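Local coordinates for protein periplasmic beta-glucosidase (Pseudomonas aeruginosa, PDB 6R5T) that probably hydrolyses terminal, non-reducing beta-D-glucosyl residues and releases beta-D-glucose, as a periplasmic enzyme of glycoside hydrolase family 3, at residues Asn270-Thr275 and Ala302-Gln307; Leu277-Gly282 and Asp290-Trp295; Tyr441-Ser444 and Glu448-Val451; Val477-Gly482 and Ser488-Leu493. The protein carries 1 engineered substitution. One frame throughout, in Å; residues are numbered along the deposited sequence. Where two conformers were deposited one is given.

Contact 1: residues Asn270-Thr275 and Ala302-Gln307; sequences NERDAT and AGEIDQ
R272 and E304 form a side-on salt bridge in which two arginine nitrogens hold one carboxylate oxygen. R272 NH2 donates to E304 OE1 at 2.7 Å, nearly in line with that oxygen's C-O bond. R272 NE gives the second bond to E304 OE1, at 3.0 Å, and uses the syn lone pair. The oxygen lies near the guanidinium plane, but the carboxylate is turned 36° from it. The two side chains cross at about a right angle. R272 reaches this far because CG is anti to the backbone N (chi1 -179°) and the chain runs straight out to NE. A302 CB touches the same guanidinium edge, 3.5 Å from R272 NH2.

The other oxygen, E304 OE2, lies 4.4 Å from D273 OD1. A water donates to both and probably eases the repulsion between the two carboxylates. N270 holds D273 in place. As N-cap of helix 271-281, N270 accepts from D273 N through OD1, at 2.8 Å. N270 ND2 in turn donates to D273 OD2, which it meets from above the carboxylate plane.

G303 has positive phi and ends helix 291-301 in a Schellman motif, just before E304. The contact lies at the surface. R272 and E304 both rest on L299 of helix 291-301, while I305 packs on I279 of helix 271-281, just ahead of helix 307-323.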
loop_
_atom_site.group_PDB
_atom_site.type_symbol
_atom_site.label_atom_id
_atom_site.label_comp_id
_atom_site.label_asym_id
_atom_site.label_seq_id
_atom_site.Cartn_x
_atom_site.Cartn_y
_atom_site.Cartn_z
ATOM N N ASN A 270 -2.477 12.889 -28.453
ATOM C CA ASN A 270 -3.597 12.813 -29.416
ATOM C C ASN A 270 -3.899 11.357 -29.731
ATOM O O ASN A 270 -3.086 10.469 -29.408
ATOM C CB ASN A 270 -3.293 13.641 -30.672
ATOM C CG ASN A 270 -2.016 13.206 -31.312
ATOM O OD1 ASN A 270 -1.890 12.078 -31.758
ATOM N ND2 ASN A 270 -1.004 14.064 -31.230
ATOM N N GLU A 271 -5.011 11.115 -30.401
ATOM C CA GLU A 271 -5.474 9.739 -30.702
ATOM C C GLU A 271 -4.537 9.047 -31.707
ATOM O O GLU A 271 -4.422 7.841 -31.712
ATOM C CB GLU A 271 -6.879 9.806 -31.280
ATOM C CG GLU A 271 -7.919 10.183 -30.276
ATOM C CD GLU A 271 -9.307 10.118 -30.882
ATOM O OE1 GLU A 271 -9.459 9.740 -32.108
ATOM O OE2 GLU A 271 -10.213 10.383 -30.143
ATOM N N ARG A 272 -3.957 9.784 -32.649
ATOM C CA ARG A 272 -3.039 9.228 -33.658
ATOM C C ARG A 272 -1.831 8.595 -32.966
ATOM O O ARG A 272 -1.454 7.479 -33.274
ATOM C CB ARG A 272 -2.620 10.379 -34.570
ATOM C CG ARG A 272 -1.689 10.001 -35.692
ATOM C CD ARG A 272 -1.483 11.226 -36.587
ATOM N NE ARG A 272 -0.657 10.791 -37.688
ATOM C CZ ARG A 272 -0.825 11.139 -38.975
ATOM N NH1 ARG A 272 -1.788 11.980 -39.352
ATOM N NH2 ARG A 272 0.014 10.636 -39.870
ATOM N N ASP A 273 -1.223 9.350 -32.057
ATOM C CA ASP A 273 -0.022 8.856 -31.324
ATOM C C ASP A 273 -0.451 7.716 -30.399
ATOM O O ASP A 273 0.292 6.757 -30.291
ATOM C CB ASP A 273 0.653 10.001 -30.578
ATOM C CG ASP A 273 1.307 11.008 -31.512
ATOM O OD1 ASP A 273 1.531 10.659 -32.712
ATOM O OD2 ASP A 273 1.558 12.150 -31.059
ATOM N N ALA A 274 -1.636 7.770 -29.798
ATOM C CA ALA A 274 -2.084 6.645 -28.948
ATOM C C ALA A 274 -2.200 5.356 -29.764
ATOM O O ALA A 274 -1.745 4.248 -29.340
ATOM C CB ALA A 274 -3.368 7.006 -28.271
ATOM N N THR A 275 -2.772 5.465 -30.978
ATOM C CA THR A 275 -2.967 4.294 -31.840
ATOM C C THR A 275 -1.602 3.676 -32.199
ATOM O O THR A 275 -1.430 2.438 -32.159
ATOM C CB THR A 275 -3.719 4.737 -33.106
ATOM O OG1 THR A 275 -4.990 5.268 -32.727
ATOM C CG2 THR A 275 -3.890 3.577 -34.046
ATOM N N ALA A 302 2.158 7.702 -43.487
ATOM C CA ALA A 302 3.210 8.615 -42.977
ATOM C C ALA A 302 4.492 7.857 -42.596
ATOM O O ALA A 302 5.452 8.507 -42.182
ATOM C CB ALA A 302 2.665 9.415 -41.823
ATOM N N GLY A 303 4.520 6.521 -42.672
ATOM C CA GLY A 303 5.687 5.720 -42.262
ATOM C C GLY A 303 5.833 5.686 -40.745
ATOM O O GLY A 303 6.940 5.365 -40.283
ATOM N N GLU A 304 4.774 5.957 -39.985
ATOM C CA GLU A 304 4.863 5.991 -38.483
ATOM C C GLU A 304 4.660 4.573 -37.911
ATOM O O GLU A 304 5.059 4.315 -36.756
ATOM C CB GLU A 304 3.852 6.955 -37.885
ATOM C CG GLU A 304 4.076 8.389 -38.305
ATOM C CD GLU A 304 3.013 9.316 -37.747
ATOM O OE1 GLU A 304 1.947 9.483 -38.377
ATOM O OE2 GLU A 304 3.228 9.812 -36.634
ATOM N N ILE A 305 4.056 3.676 -38.670
ATOM C CA ILE A 305 3.979 2.216 -38.361
ATOM C C ILE A 305 4.392 1.467 -39.619
ATOM O O ILE A 305 4.498 2.117 -40.701
ATOM C CB ILE A 305 2.577 1.784 -37.866
ATOM C CG1 ILE A 305 1.522 1.993 -38.944
ATOM C CG2 ILE A 305 2.161 2.516 -36.587
ATOM C CD1 ILE A 305 0.153 1.449 -38.662
ATOM N N ASP A 306 4.620 0.169 -39.479
ATOM C CA ASP A 306 5.027 -0.756 -40.559
ATOM C C ASP A 306 3.817 -1.578 -41.005
ATOM O O ASP A 306 2.903 -1.905 -40.171
ATOM C CB ASP A 306 6.146 -1.686 -40.093
ATOM C CG ASP A 306 7.355 -0.907 -39.609
ATOM O OD1 ASP A 306 7.730 0.043 -40.295
ATOM O OD2 ASP A 306 7.855 -1.203 -38.516
ATOM N N GLN A 307 3.814 -1.992 -42.267
ATOM C CA GLN A 307 2.798 -2.946 -42.759
ATOM C C GLN A 307 2.779 -4.201 -41.867
ATOM O O GLN A 307 1.676 -4.738 -41.589
ATOM C CB GLN A 307 3.060 -3.293 -44.224
ATOM C CG GLN A 307 2.086 -4.296 -44.810
ATOM C CD GLN A 307 0.710 -3.688 -44.955
ATOM O OE1 GLN A 307 0.582 -2.579 -45.489
ATOM N NE2 GLN A 307 -0.323 -4.372 -44.464
HETATM O O HOH W 1 2.438 8.834 -34.227
#

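Contact 2: residues Leu277-Gly282 and Asp290-Trp295; sequences LAIQAG and DLYSTW
Y292 carries this contact by setting its phenol end against A278 and I279 on helix 271-281. The second segment starts at D290, the N-cap residue of helix 291-301. Its side chain makes no capping bond and turns instead to R24 and H32. D290 O accepts from both T294 N and T294 OG1 in the first turn. L291 follows and packs on T275 and V259.

Y292 comes next, with CG beside its own backbone N (chi1 -83°), which sends the ring across to the other helix. A278 CB sits at the ring edge, 4.1 Å from Y292 CE1. I279 CB approaches obliquely, 4.0 Å from Y292 CZ. The hydroxyl lies against the backbone here: Y292 OH is 3.3 Å from I279 N, at an angle too poor for a hydrogen bond. Its polar partner is V283 O. V283 also belongs to the Schellman motif that ends helix 271-281, with G282 as C-prime residue and V283 N bonded to A278 O. Y292 N bonds to N286 OD1. Further on, W295 lies on R272, and its NE1 bonds to E271 OE1.

Helix 271-281 leads into strand 286-287, and helix 291-301 follows directly. Strand 286-287, set between the two helices, completes the eight-stranded parallel barrel of the TIM-barrel clan beside strand 24-26 in the N-terminal domain.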
loop_
_atom_site.group_PDB
_atom_site.type_symbol
_atom_site.label_atom_id
_atom_site.label_comp_id
_atom_site.label_asym_id
_atom_site.label_seq_id
_atom_site.Cartn_x
_atom_site.Cartn_y
_atom_site.Cartn_z
ATOM N N LEU A 277 1.224 3.849 -30.534
ATOM C CA LEU A 277 1.824 3.203 -29.334
ATOM C C LEU A 277 1.185 1.832 -29.118
ATOM O O LEU A 277 1.911 0.882 -28.867
ATOM C CB LEU A 277 1.639 4.089 -28.114
ATOM C CG LEU A 277 2.449 5.370 -28.105
ATOM C CD1 LEU A 277 2.069 6.246 -26.926
ATOM C CD2 LEU A 277 3.933 5.067 -28.096
ATOM N N ALA A 278 -0.134 1.729 -29.193
ATOM C CA ALA A 278 -0.832 0.459 -28.891
ATOM C C ALA A 278 -0.477 -0.619 -29.923
ATOM O O ALA A 278 -0.129 -1.724 -29.559
ATOM C CB ALA A 278 -2.305 0.702 -28.837
ATOM N N ILE A 279 -0.542 -0.315 -31.216
ATOM C CA ILE A 279 -0.330 -1.391 -32.215
ATOM C C ILE A 279 1.138 -1.819 -32.184
ATOM O O ILE A 279 1.404 -3.024 -32.267
ATOM C CB ILE A 279 -0.838 -1.011 -33.629
ATOM C CG1 ILE A 279 -1.000 -2.334 -34.407
ATOM C CG2 ILE A 279 0.054 0.032 -34.272
ATOM C CD1 ILE A 279 -1.826 -2.306 -35.645
ATOM N N GLN A 280 2.069 -0.889 -31.998
ATOM C CA GLN A 280 3.508 -1.251 -32.001
ATOM C C GLN A 280 3.879 -1.967 -30.697
ATOM O O GLN A 280 4.806 -2.823 -30.718
ATOM C CB GLN A 280 4.360 -0.032 -32.313
ATOM C CG GLN A 280 4.094 0.461 -33.735
ATOM C CD GLN A 280 5.292 1.151 -34.341
ATOM O OE1 GLN A 280 5.756 0.748 -35.435
ATOM N NE2 GLN A 280 5.762 2.186 -33.657
ATOM N N ALA A 281 3.163 -1.716 -29.612
ATOM C CA ALA A 281 3.412 -2.435 -28.359
ATOM C C ALA A 281 3.009 -3.893 -28.447
ATOM O O ALA A 281 3.669 -4.736 -27.827
ATOM C CB ALA A 281 2.733 -1.732 -27.214
ATOM N N GLY A 282 2.003 -4.178 -29.252
ATOM C CA GLY A 282 1.525 -5.548 -29.460
ATOM C C GLY A 282 0.051 -5.735 -29.175
ATOM O O GLY A 282 -0.346 -6.904 -29.016
ATOM N N ASP A 290 -12.605 2.739 -31.578
ATOM C CA ASP A 290 -12.432 2.866 -33.045
ATOM C C ASP A 290 -11.183 3.638 -33.439
ATOM O O ASP A 290 -11.083 4.016 -34.596
ATOM C CB ASP A 290 -13.682 3.476 -33.676
ATOM C CG ASP A 290 -14.834 2.504 -33.717
ATOM O OD1 ASP A 290 -14.631 1.301 -33.484
ATOM O OD2 ASP A 290 -15.945 2.980 -33.963
ATOM N N LEU A 291 -10.206 3.782 -32.557
ATOM C CA LEU A 291 -8.995 4.534 -32.930
ATOM C C LEU A 291 -8.250 3.793 -34.038
ATOM O O LEU A 291 -7.699 4.467 -34.908
ATOM C CB LEU A 291 -8.093 4.751 -31.713
ATOM C CG LEU A 291 -8.266 6.111 -31.054
ATOM C CD1 LEU A 291 -9.680 6.312 -30.588
ATOM C CD2 LEU A 291 -7.310 6.290 -29.885
ATOM N N TYR A 292 -8.223 2.464 -34.028
ATOM C CA TYR A 292 -7.448 1.725 -35.046
ATOM C C TYR A 292 -8.030 2.021 -36.447
ATOM O O TYR A 292 -7.263 2.310 -37.373
ATOM C CB TYR A 292 -7.422 0.224 -34.798
ATOM C CG TYR A 292 -6.386 -0.265 -33.812
ATOM C CD1 TYR A 292 -5.854 0.574 -32.842
ATOM C CD2 TYR A 292 -5.998 -1.584 -33.810
ATOM C CE1 TYR A 292 -4.891 0.109 -31.959
ATOM C CE2 TYR A 292 -5.043 -2.068 -32.927
ATOM C CZ TYR A 292 -4.470 -1.206 -32.021
ATOM O OH TYR A 292 -3.539 -1.650 -31.135
ATOM N N SER A 293 -9.340 1.905 -36.598
ATOM C CA SER A 293 -9.978 2.163 -37.906
ATOM C C SER A 293 -9.786 3.619 -38.313
ATOM O O SER A 293 -9.678 3.893 -39.513
ATOM C CB SER A 293 -11.417 1.810 -37.845
ATOM O OG SER A 293 -11.575 0.396 -37.735
ATOM N N THR A 294 -9.753 4.547 -37.364
ATOM C CA THR A 294 -9.649 5.998 -37.666
ATOM C C THR A 294 -8.219 6.342 -38.085
ATOM O O THR A 294 -8.030 7.187 -38.963
ATOM C CB THR A 294 -10.093 6.832 -36.457
ATOM O OG1 THR A 294 -11.421 6.445 -36.087
ATOM C CG2 THR A 294 -9.979 8.327 -36.699
ATOM N N TRP A 295 -7.195 5.744 -37.464
ATOM C CA TRP A 295 -5.825 6.275 -37.567
ATOM C C TRP A 295 -4.836 5.325 -38.224
ATOM O O TRP A 295 -3.797 5.815 -38.652
ATOM C CB TRP A 295 -5.287 6.700 -36.183
ATOM C CG TRP A 295 -6.074 7.839 -35.670
ATOM C CD1 TRP A 295 -7.001 7.799 -34.687
ATOM C CD2 TRP A 295 -6.049 9.201 -36.140
ATOM N NE1 TRP A 295 -7.503 9.043 -34.463
ATOM C CE2 TRP A 295 -6.961 9.921 -35.345
ATOM C CE3 TRP A 295 -5.329 9.889 -37.120
ATOM C CZ2 TRP A 295 -7.206 11.290 -35.517
ATOM C CZ3 TRP A 295 -5.567 11.252 -37.276
ATOM C CH2 TRP A 295 -6.492 11.927 -36.491
#

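Contact 3: residues Tyr441-Ser444 and Glu448-Val451; sequences YLNS and EVEV
N443 is the first residue past helix 436-442, and its amide closes the short loop back to residues 448-451 by gripping the backbone of V449 at both polar atoms. V449 N donates to N443 OD1 at 2.9 Å, in the carbonyl plane and on a lone pair. N443 ND2 donates to V449 O at 3.1 Å, and that oxygen lies in the plane of the amide. The paired bonds fix the rotation of the amide. E448 N adds a weak bond to N443 OD1, at 2.8 Å. CG of N443 is anti to the carbonyl carbon (chi1 -80°), which turns the amide toward V449.

The loop belongs to the C-terminal domain of the family 3 enzyme and leads on to helix 456-468. Y441, in the last turn of the first helix, stacks on F600 of the second subunit.

Beside the amide, L442 CB packs on V449 CG2 at 3.9 Å. The V451 side chain crosses that of N443 obliquely, with V451 CG2 4.0 Å from N443 ND2. L442 O, at the end of the helix, accepts from a water that also donates to E448 OE2, 2.7 Å from each. E448 OE2 takes a further hydrogen bond from Q481 NE2.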
loop_
_atom_site.group_PDB
_atom_site.type_symbol
_atom_site.label_atom_id
_atom_site.label_comp_id
_atom_site.label_asym_id
_atom_site.label_seq_id
_atom_site.Cartn_x
_atom_site.Cartn_y
_atom_site.Cartn_z
ATOM N N TYR A 441 -24.744 6.210 -4.847
ATOM C CA TYR A 441 -23.738 5.529 -5.670
ATOM C C TYR A 441 -24.283 4.174 -6.188
ATOM O O TYR A 441 -24.153 3.844 -7.385
ATOM C CB TYR A 441 -22.505 5.300 -4.803
ATOM C CG TYR A 441 -21.455 4.546 -5.534
ATOM C CD1 TYR A 441 -20.601 5.219 -6.404
ATOM C CD2 TYR A 441 -21.314 3.192 -5.347
ATOM C CE1 TYR A 441 -19.619 4.520 -7.093
ATOM C CE2 TYR A 441 -20.366 2.485 -6.048
ATOM C CZ TYR A 441 -19.508 3.166 -6.893
ATOM O OH TYR A 441 -18.518 2.506 -7.534
ATOM N N LEU A 442 -24.812 3.341 -5.296
ATOM C CA LEU A 442 -25.210 1.967 -5.657
ATOM C C LEU A 442 -26.396 1.952 -6.634
ATOM O O LEU A 442 -26.532 0.983 -7.388
ATOM C CB LEU A 442 -25.539 1.173 -4.401
ATOM C CG LEU A 442 -24.333 0.953 -3.489
ATOM C CD1 LEU A 442 -24.866 0.447 -2.186
ATOM C CD2 LEU A 442 -23.307 0.010 -4.153
ATOM N N ASN A 443 -27.225 2.983 -6.599
ATOM C CA ASN A 443 -28.356 3.103 -7.552
ATOM C C ASN A 443 -28.012 3.993 -8.751
ATOM O O ASN A 443 -28.930 4.278 -9.531
ATOM C CB ASN A 443 -29.615 3.533 -6.796
ATOM C CG ASN A 443 -30.265 2.368 -6.095
ATOM O OD1 ASN A 443 -30.163 1.218 -6.546
ATOM N ND2 ASN A 443 -30.879 2.634 -4.965
ATOM N N SER A 444 -26.755 4.364 -8.936
ATOM C CA SER A 444 -26.246 5.090 -10.127
ATOM C C SER A 444 -26.206 4.083 -11.286
ATOM O O SER A 444 -25.614 2.985 -11.140
ATOM C CB SER A 444 -24.869 5.718 -9.893
ATOM O OG SER A 444 -24.997 6.802 -9.001
ATOM N N GLU A 448 -30.221 -0.929 -8.410
ATOM C CA GLU A 448 -29.776 -2.282 -8.002
ATOM C C GLU A 448 -30.091 -2.551 -6.536
ATOM O O GLU A 448 -29.925 -3.694 -6.139
ATOM C CB GLU A 448 -28.275 -2.434 -8.290
ATOM C CG GLU A 448 -28.036 -2.504 -9.781
ATOM C CD GLU A 448 -26.627 -2.700 -10.320
ATOM O OE1 GLU A 448 -26.540 -2.936 -11.537
ATOM O OE2 GLU A 448 -25.613 -2.540 -9.575
ATOM N N VAL A 449 -30.446 -1.532 -5.756
ATOM C CA VAL A 449 -30.686 -1.671 -4.309
ATOM C C VAL A 449 -32.082 -1.146 -3.997
ATOM O O VAL A 449 -32.269 0.041 -4.134
ATOM C CB VAL A 449 -29.623 -0.929 -3.496
ATOM C CG1 VAL A 449 -29.919 -0.946 -2.015
ATOM C CG2 VAL A 449 -28.259 -1.548 -3.792
ATOM N N GLU A 450 -32.891 -2.020 -3.415
ATOM C CA GLU A 450 -34.243 -1.689 -2.909
ATOM C C GLU A 450 -34.069 -0.944 -1.599
ATOM O O GLU A 450 -33.432 -1.465 -0.648
ATOM C CB GLU A 450 -35.080 -2.939 -2.668
ATOM C CG GLU A 450 -35.144 -3.881 -3.860
ATOM C CD GLU A 450 -36.457 -4.631 -4.067
ATOM O OE1 GLU A 450 -36.472 -5.588 -4.883
ATOM O OE2 GLU A 450 -37.476 -4.241 -3.437
ATOM N N VAL A 451 -34.586 0.263 -1.533
ATOM C CA VAL A 451 -34.495 1.097 -0.335
ATOM C C VAL A 451 -35.866 1.027 0.337
ATOM O O VAL A 451 -36.907 1.411 -0.288
ATOM C CB VAL A 451 -34.067 2.517 -0.732
ATOM C CG1 VAL A 451 -33.995 3.409 0.473
ATOM C CG2 VAL A 451 -32.720 2.479 -1.471
HETATM O O HOH W 2 -25.163 -1.309 -7.212
#

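Contact 4: residues Val477-Gly482 and Ser488-Leu493; sequences VGESQG and SSRTDL
E479 and R490 meet in a buried salt bridge across the loop that follows strand 472-478. R490 NH1 donates to E479 OE2 at 2.9 Å. It comes to the anti side of the carboxylate oxygen, slightly out of plane, and the two flat groups are 55° apart.

E479 has CG anti to the carbonyl carbon (chi1 -60°), and its straight chain beyond CG carries the carboxylate across to R490. R490 bends at chi3 (84°), which folds its guanidinium back over its own segment. One face of the group then lies over D492 C, 3.9 Å above the plane and toward the rim. R490 CD also approaches E479 OE2, at 3.4 Å. R521 is a second salt-bridge partner of E479 OE2, and G520 N bonds to E479 OE1, so both oxygens are held. R490 NH2 donates to R494 O.

S488 was modelled in two conformers. In the one described, S488 OG donates to G482 O at 2.7 Å, tilted from the carbonyl plane. The bond is to that extent doubtful, as are those of S488 OG with Y441 OH and H485 ND1.

T491 bonds through OG1 to D601 of the second subunit, so the loop lies at the dimer interface. Between the two segments the chain passes through E486, which lines the glycan pocket. This is a loop at the C-terminal end of a strand in the second domain, bringing a residue to the sugar site, as in other family 3 glycosidases.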
loop_
_atom_site.group_PDB
_atom_site.type_symbol
_atom_site.label_atom_id
_atom_site.label_comp_id
_atom_site.label_asym_id
_atom_site.label_seq_id
_atom_site.Cartn_x
_atom_site.Cartn_y
_atom_site.Cartn_z
ATOM N N VAL A 477 -26.536 -10.604 6.061
ATOM C CA VAL A 477 -25.940 -9.268 6.120
ATOM C C VAL A 477 -24.658 -9.252 5.295
ATOM O O VAL A 477 -24.108 -10.323 4.964
ATOM C CB VAL A 477 -25.652 -8.866 7.567
ATOM C CG1 VAL A 477 -26.947 -8.565 8.300
ATOM C CG2 VAL A 477 -24.806 -9.890 8.310
ATOM N N GLY A 478 -24.192 -8.038 4.995
ATOM C CA GLY A 478 -22.880 -7.846 4.369
ATOM C C GLY A 478 -22.980 -6.815 3.263
ATOM O O GLY A 478 -23.669 -5.817 3.416
ATOM N N GLU A 479 -22.340 -7.067 2.140
ATOM C CA GLU A 479 -22.255 -6.104 1.024
ATOM C C GLU A 479 -23.315 -6.414 -0.016
ATOM O O GLU A 479 -23.648 -7.573 -0.225
ATOM C CB GLU A 479 -20.878 -6.157 0.333
ATOM C CG GLU A 479 -19.711 -5.852 1.235
ATOM C CD GLU A 479 -18.381 -5.961 0.471
ATOM O OE1 GLU A 479 -18.229 -6.911 -0.324
ATOM O OE2 GLU A 479 -17.494 -5.073 0.701
ATOM N N SER A 480 -23.840 -5.399 -0.667
ATOM C CA SER A 480 -24.540 -5.570 -1.935
ATOM C C SER A 480 -23.504 -5.747 -3.043
ATOM O O SER A 480 -22.322 -5.384 -2.872
ATOM C CB SER A 480 -25.494 -4.425 -2.200
ATOM O OG SER A 480 -24.787 -3.208 -2.392
ATOM N N GLN A 481 -23.917 -6.369 -4.154
ATOM C CA GLN A 481 -22.903 -6.794 -5.145
ATOM C C GLN A 481 -22.266 -5.551 -5.782
ATOM O O GLN A 481 -21.119 -5.644 -6.208
ATOM C CB GLN A 481 -23.497 -7.781 -6.155
ATOM C CG GLN A 481 -24.694 -7.264 -6.911
ATOM C CD GLN A 481 -24.452 -6.233 -7.975
ATOM O OE1 GLN A 481 -23.460 -6.279 -8.693
ATOM N NE2 GLN A 481 -25.376 -5.283 -8.084
ATOM N N GLY A 482 -22.964 -4.422 -5.832
ATOM C CA GLY A 482 -22.363 -3.199 -6.402
ATOM C C GLY A 482 -21.309 -2.586 -5.494
ATOM O O GLY A 482 -20.665 -1.592 -5.934
ATOM N N SER A 488 -15.620 0.020 -7.521
ATOM C CA SER A 488 -16.219 0.173 -6.175
ATOM C C SER A 488 -15.177 -0.083 -5.081
ATOM O O SER A 488 -15.303 -1.030 -4.329
ATOM C CB SER A 488 -17.402 -0.747 -5.999
ATOM O OG SER A 488 -18.370 -0.530 -7.004
ATOM N N SER A 489 -14.137 0.725 -5.030
ATOM C CA SER A 489 -13.112 0.555 -3.997
ATOM C C SER A 489 -13.673 1.097 -2.685
ATOM O O SER A 489 -14.357 2.112 -2.657
ATOM C CB SER A 489 -11.877 1.240 -4.415
ATOM O OG SER A 489 -11.425 0.661 -5.622
ATOM N N ARG A 490 -13.358 0.402 -1.613
ATOM C CA ARG A 490 -13.850 0.732 -0.251
ATOM C C ARG A 490 -12.714 1.220 0.627
ATOM O O ARG A 490 -11.637 0.655 0.605
ATOM C CB ARG A 490 -14.455 -0.497 0.411
ATOM C CG ARG A 490 -15.871 -0.773 -0.015
ATOM C CD ARG A 490 -16.607 -1.840 0.776
ATOM N NE ARG A 490 -17.194 -1.300 1.977
ATOM C CZ ARG A 490 -17.543 -2.029 3.040
ATOM N NH1 ARG A 490 -17.438 -3.347 3.012
ATOM N NH2 ARG A 490 -18.044 -1.448 4.111
ATOM N N THR A 491 -13.003 2.202 1.479
ATOM C CA THR A 491 -12.110 2.676 2.546
ATOM C C THR A 491 -12.411 2.006 3.880
ATOM O O THR A 491 -11.690 2.298 4.810
ATOM C CB THR A 491 -12.212 4.193 2.740
ATOM O OG1 THR A 491 -13.544 4.515 3.162
ATOM C CG2 THR A 491 -11.905 4.918 1.449
ATOM N N ASP A 492 -13.471 1.217 3.995
ATOM C CA ASP A 492 -13.933 0.575 5.244
ATOM C C ASP A 492 -14.173 -0.881 4.844
ATOM O O ASP A 492 -14.849 -1.070 3.844
ATOM C CB ASP A 492 -15.193 1.292 5.715
ATOM C CG ASP A 492 -15.838 0.812 6.989
ATOM O OD1 ASP A 492 -15.399 -0.174 7.530
ATOM O OD2 ASP A 492 -16.867 1.434 7.405
ATOM N N LEU A 493 -13.661 -1.848 5.570
ATOM C CA LEU A 493 -13.887 -3.270 5.228
ATOM C C LEU A 493 -14.937 -3.893 6.155
ATOM O O LEU A 493 -15.174 -5.097 6.028
ATOM C CB LEU A 493 -12.590 -4.075 5.312
ATOM C CG LEU A 493 -11.474 -3.570 4.384
ATOM C CD1 LEU A 493 -10.243 -4.371 4.704
ATOM C CD2 LEU A 493 -11.860 -3.706 2.910
#

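Overall arrangement
Contacts 1 and 2 come first along the chain, with contact 2 enclosed by the span of contact 1. Their centres are 7 Å apart, and both use helix 271-281. They touch in the N-terminal barrel domain. Contacts 3 and 4 follow one after the other in the C-terminal domain, centres 13 Å apart. They also touch, L442 packing on S480 and G482. The two pairs are separate: their centres lie about 36 to 43 Å apart, and no atoms meet. Contact 2 joins helices 271-281 and 291-301; contact 1 joins the start of the first to the loop after the second. Contacts 3 and 4 lie in touching loops near the second subunit, and contact 4 frames a glycan-pocket residue.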